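Separin (PDB 5U1T) cleaves the MCD1/SCC1 subunit of cohesin as a caspase-like cysteine protease at anaphase onset, driving chromosome segregation, and is held inactive by securin for most of the cell cycle. Local coordinates at residues Tyr564-Asp569 with Ser579-Leu584; Lys588-Ser593 with Ser602-Phe607. All coordinates share one frame; numbering follows the deposited sequence.

Contact 1 (Tyr564-Asp569 with Ser579-Leu584); sequences YLLNLD and SKITKL
Leu566 and Ile581 mark the closest backbone approach, with CA atoms 7.5 Å apart, and the CA traces of 564-569 and 579-584 run in opposite directions. The pair is therefore an antiparallel helical hairpin, made of helices 557-572 and 578-590 in the alpha-helical part of separase. A hydrogen bond from Asn577 N to the side-chain oxygen Asp569 OD2 ties the first helix to the short connection between them. Leu566 also turns to helix 602-617, where it touches Phe607 and Leu611.

Packing across the interface is wholly apolar, with no hydrogen bond between the segments, and it centres on Ile581. The two branches of this residue separate to meet neighbouring leucines. CG2 faces Leu565, lying 3.9 Å from Leu565 CD1 and about as near to Leu565 CB, with the two side chains crossing at a slant. The other branch, with CG1 set between the backbone N and carbonyl carbon (chi1 71°) and CD1 extended beyond it, reaches across Leu566 at about a right angle. The CD1 methyl of Ile581 meets the base of Leu566 and its backbone more closely than its tip: Ile581 CD1 lies 3.7 Å from Leu566 CB and 3.5 Å from Leu566 N.

Contact 2 (Lys588-Ser593 with Ser602-Phe607); sequences KWLQKS and SFEMDF
Trp589 and Glu604 meet indole edge to carboxylate, across a gap where the nearest CA atoms, those of Leu590 and Glu604, are 10.3 Å apart. At that separation the backbones do not touch, and two long side chains bridge the space. The extended Glu604 chain carries its carboxylate out to the indole.

One hydrogen bond joins them, from Trp589 NE1 to Glu604 OE2, at 3.1 Å. It is noticeably bent, with an N-H...O angle of 145°. The oxygen sits at the pyrrole edge, somewhat tilted from the ring plane, while NE1 stands above the carboxylate plane, 57° out of it. The planes are 79° apart: the two flat groups stand nearly perpendicular, while the side chains as a whole cross at a slant. The second oxygen, Glu604 OE1, lies 3.5 Å from Trp589 CD1 at the same edge.

That second oxygen has stronger partners elsewhere, since Glu604 OE1 is hydrogen-bonded to Tyr638 OH and to Tyr585 OH. One indole and two phenols thus grip the buried carboxylate, fixing its rotation; these uncharged partners satisfy its oxygens and, if it is ionised, would probably stabilise the buried charge. Leu590 borders the group at longer range, its CD1 4.4 Å from Glu604 OE1, and its side chain also packs on Tyr638 and on helix 621-633.

Trp589 stands at the wide-turned, weakly bonded end of helix 578-590, just before a type I beta turn from Leu590 to Ser593, and Glu604 in the first turn of helix 602-617. The arrangement is a buried polar tie between the end of one helix and the start of another in the helical domain of separase.

Contact 1 closes before contact 2 opens along the chain, and their centres lie 13 Å apart. Helix 578-590 serves both: its early part packs on helix 557-572, and on helix 602-617 through Thr582, and its end is tied to helix 602-617 by contact 2. CA directions show that the outer two helices run roughly parallel to each other and opposite to the shared one, an up-down-up order. Leu566 CD2 lies 3.7 Å from Phe607 CE1, so each of the three helices touches the other two. Both contacts lie away from the predicted catalytic cysteine. Phe603 and Phe607 of segment 602-607 also meet the chain of another protein, so this face takes part in the assembly.

Contact 1 (Tyr564-Asp569 with Ser579-Leu584)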
# COMPACT_ATOMS: atom_id res chain seq x y z
N TYR A 564 5.86 2.55 23.09
CA TYR A 564 5.05 3.73 23.28
C TYR A 564 5.49 4.80 22.26
O TYR A 564 4.65 5.41 21.61
CB TYR A 564 5.16 4.23 24.73
CG TYR A 564 4.33 5.46 25.01
CD1 TYR A 564 2.99 5.36 25.34
CD2 TYR A 564 4.89 6.72 24.91
CE1 TYR A 564 2.23 6.50 25.58
CE2 TYR A 564 4.16 7.86 25.15
CZ TYR A 564 2.83 7.75 25.47
OH TYR A 564 2.11 8.92 25.70
N LEU A 565 6.79 5.00 22.10
CA LEU A 565 7.28 6.04 21.20
C LEU A 565 6.96 5.72 19.72
O LEU A 565 6.51 6.60 18.98
CB LEU A 565 8.78 6.25 21.40
CG LEU A 565 9.16 6.84 22.75
CD1 LEU A 565 10.65 6.90 22.90
CD2 LEU A 565 8.57 8.20 22.91
N LEU A 566 7.17 4.48 19.32
CA LEU A 566 6.75 4.04 18.00
C LEU A 566 5.30 4.42 17.72
O LEU A 566 5.00 5.10 16.73
CB LEU A 566 6.91 2.54 17.87
CG LEU A 566 6.43 2.07 16.51
CD1 LEU A 566 7.50 2.38 15.49
CD2 LEU A 566 6.06 0.59 16.51
N ASN A 567 4.41 3.99 18.61
CA ASN A 567 2.99 4.20 18.41
C ASN A 567 2.59 5.66 18.58
O ASN A 567 1.67 6.12 17.92
CB ASN A 567 2.18 3.30 19.34
CG ASN A 567 2.12 1.87 18.84
OD1 ASN A 567 3.01 1.07 19.13
ND2 ASN A 567 1.07 1.55 18.10
N LEU A 568 3.31 6.39 19.43
CA LEU A 568 3.12 7.84 19.53
C LEU A 568 3.44 8.55 18.20
O LEU A 568 2.60 9.31 17.68
CB LEU A 568 3.99 8.41 20.66
CG LEU A 568 4.01 9.94 20.78
CD1 LEU A 568 2.66 10.50 21.18
CD2 LEU A 568 5.05 10.42 21.77
N ASP A 569 4.63 8.28 17.67
CA ASP A 569 5.05 8.74 16.33
C ASP A 569 4.00 8.47 15.26
O ASP A 569 3.56 9.39 14.59
CB ASP A 569 6.35 8.07 15.91
CG ASP A 569 7.55 8.85 16.36
OD1 ASP A 569 7.35 9.96 16.89
OD2 ASP A 569 8.70 8.36 16.19
N SER A 579 14.28 6.24 14.22
CA SER A 579 15.66 5.80 14.17
C SER A 579 16.25 5.55 15.58
O SER A 579 16.86 4.50 15.84
CB SER A 579 16.47 6.83 13.40
OG SER A 579 17.82 6.46 13.39
N LYS A 580 16.06 6.51 16.48
CA LYS A 580 16.43 6.37 17.90
C LYS A 580 15.97 5.03 18.48
O LYS A 580 16.79 4.28 19.02
CB LYS A 580 15.83 7.52 18.73
CG LYS A 580 16.81 8.23 19.65
CD LYS A 580 16.30 8.29 21.11
CE LYS A 580 17.43 8.80 22.06
NZ LYS A 580 17.06 8.86 23.54
N ILE A 581 14.68 4.71 18.35
CA ILE A 581 14.14 3.52 18.98
C ILE A 581 14.43 2.22 18.22
O ILE A 581 14.47 1.16 18.83
CB ILE A 581 12.60 3.64 19.22
CG1 ILE A 581 11.81 3.57 17.92
CG2 ILE A 581 12.27 4.93 19.97
CD1 ILE A 581 10.35 3.85 18.11
N THR A 582 14.65 2.27 16.91
CA THR A 582 15.06 1.05 16.21
C THR A 582 16.46 0.66 16.66
O THR A 582 16.79 -0.52 16.77
CB THR A 582 15.06 1.22 14.67
OG1 THR A 582 13.82 1.81 14.25
CG2 THR A 582 15.23 -0.13 13.99
N LYS A 583 17.30 1.65 16.94
CA LYS A 583 18.64 1.35 17.38
C LYS A 583 18.62 0.86 18.80
O LYS A 583 19.31 -0.11 19.14
CB LYS A 583 19.54 2.56 17.24
CG LYS A 583 20.38 2.49 15.99
CD LYS A 583 20.62 3.84 15.37
CE LYS A 583 21.21 3.66 13.96
NZ LYS A 583 22.40 2.70 13.92
N LEU A 584 17.83 1.53 19.63
CA LEU A 584 17.65 1.13 21.02
C LEU A 584 17.20 -0.32 21.13
O LEU A 584 17.76 -1.09 21.91
CB LEU A 584 16.63 2.03 21.71
CG LEU A 584 17.33 3.18 22.40
CD1 LEU A 584 16.34 4.25 22.77
CD2 LEU A 584 18.03 2.63 23.61

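Contact 2 (Lys588-Ser593 with Ser602-Phe607)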
# COMPACT_ATOMS: atom_id res chain seq x y z
N LYS A 588 19.90 -2.71 22.92
CA LYS A 588 19.64 -2.80 24.35
C LYS A 588 18.47 -3.72 24.68
O LYS A 588 18.19 -3.98 25.84
CB LYS A 588 19.37 -1.42 24.95
CG LYS A 588 20.48 -0.42 24.69
CD LYS A 588 21.82 -1.02 25.00
CE LYS A 588 22.33 -0.56 26.36
NZ LYS A 588 22.26 0.93 26.42
N TRP A 589 17.77 -4.22 23.67
CA TRP A 589 16.77 -5.25 23.92
C TRP A 589 17.10 -6.52 23.17
O TRP A 589 17.49 -7.53 23.76
CB TRP A 589 15.36 -4.79 23.55
CG TRP A 589 14.35 -5.62 24.26
CD1 TRP A 589 13.64 -6.67 23.75
CD2 TRP A 589 13.98 -5.53 25.64
NE1 TRP A 589 12.84 -7.22 24.72
CE2 TRP A 589 13.03 -6.54 25.89
CE3 TRP A 589 14.36 -4.68 26.68
CZ2 TRP A 589 12.45 -6.72 27.15
CZ3 TRP A 589 13.78 -4.86 27.94
CH2 TRP A 589 12.84 -5.87 28.16
N LEU A 590 16.95 -6.46 21.85
CA LEU A 590 17.13 -7.62 20.99
C LEU A 590 18.47 -8.29 21.20
O LEU A 590 18.57 -9.51 21.11
CB LEU A 590 16.97 -7.20 19.55
CG LEU A 590 16.36 -8.20 18.58
CD1 LEU A 590 15.00 -8.63 19.09
CD2 LEU A 590 16.24 -7.55 17.20
N GLN A 591 19.50 -7.49 21.49
CA GLN A 591 20.85 -8.01 21.66
C GLN A 591 21.04 -8.79 22.95
O GLN A 591 21.86 -9.72 23.01
CB GLN A 591 21.87 -6.87 21.62
CG GLN A 591 23.15 -7.26 20.91
CD GLN A 591 22.89 -7.86 19.53
OE1 GLN A 591 22.21 -7.26 18.70
NE2 GLN A 591 23.42 -9.06 19.30
N LYS A 592 20.29 -8.39 23.98
CA LYS A 592 20.28 -9.05 25.28
C LYS A 592 19.20 -10.13 25.31
O LYS A 592 18.62 -10.42 26.36
CB LYS A 592 20.04 -8.03 26.40
CG LYS A 592 20.76 -6.71 26.18
CD LYS A 592 21.51 -6.23 27.42
CE LYS A 592 22.62 -5.25 27.03
NZ LYS A 592 23.47 -5.79 25.92
N SER A 593 18.95 -10.71 24.15
CA SER A 593 18.02 -11.82 24.00
C SER A 593 18.31 -12.98 24.95
O SER A 593 17.40 -13.50 25.61
CB SER A 593 18.04 -12.32 22.56
OG SER A 593 16.99 -13.23 22.31
N SER A 602 3.68 -11.22 23.24
CA SER A 602 2.96 -10.97 22.03
C SER A 602 2.98 -9.50 21.88
O SER A 602 2.88 -8.99 20.80
CB SER A 602 1.55 -11.49 22.13
OG SER A 602 0.75 -10.62 22.88
N PHE A 603 3.12 -8.82 22.99
CA PHE A 603 3.26 -7.38 22.96
C PHE A 603 4.52 -6.99 22.17
O PHE A 603 4.53 -6.03 21.41
CB PHE A 603 3.31 -6.86 24.39
CG PHE A 603 3.40 -5.39 24.52
CD1 PHE A 603 2.31 -4.58 24.20
CD2 PHE A 603 4.54 -4.79 25.02
CE1 PHE A 603 2.37 -3.22 24.37
CE2 PHE A 603 4.61 -3.42 25.17
CZ PHE A 603 3.51 -2.64 24.85
N GLU A 604 5.58 -7.77 22.35
CA GLU A 604 6.81 -7.46 21.65
C GLU A 604 6.78 -7.94 20.19
O GLU A 604 7.21 -7.22 19.29
CB GLU A 604 8.01 -8.05 22.37
CG GLU A 604 9.30 -7.59 21.78
CD GLU A 604 10.48 -8.29 22.35
OE1 GLU A 604 11.47 -8.46 21.63
OE2 GLU A 604 10.42 -8.70 23.54
N MET A 605 6.25 -9.15 19.97
CA MET A 605 5.99 -9.69 18.63
C MET A 605 5.24 -8.72 17.73
O MET A 605 5.64 -8.47 16.59
CB MET A 605 5.17 -10.99 18.72
CG MET A 605 5.89 -12.13 19.41
SD MET A 605 7.34 -12.55 18.45
CE MET A 605 8.68 -11.80 19.41
N ASP A 606 4.13 -8.21 18.23
CA ASP A 606 3.31 -7.27 17.48
C ASP A 606 4.06 -5.99 17.26
O ASP A 606 3.85 -5.33 16.26
CB ASP A 606 2.01 -6.97 18.21
CG ASP A 606 1.12 -8.19 18.33
OD1 ASP A 606 1.44 -9.24 17.72
OD2 ASP A 606 0.10 -8.08 19.05
N PHE A 607 4.91 -5.64 18.22
CA PHE A 607 5.69 -4.41 18.14
C PHE A 607 6.67 -4.46 16.96
O PHE A 607 6.73 -3.53 16.14
CB PHE A 607 6.45 -4.16 19.44
CG PHE A 607 7.58 -3.19 19.29
CD1 PHE A 607 7.32 -1.84 19.05
CD2 PHE A 607 8.90 -3.60 19.39
CE1 PHE A 607 8.36 -0.94 18.90
CE2 PHE A 607 9.94 -2.70 19.25
CZ PHE A 607 9.66 -1.36 19.00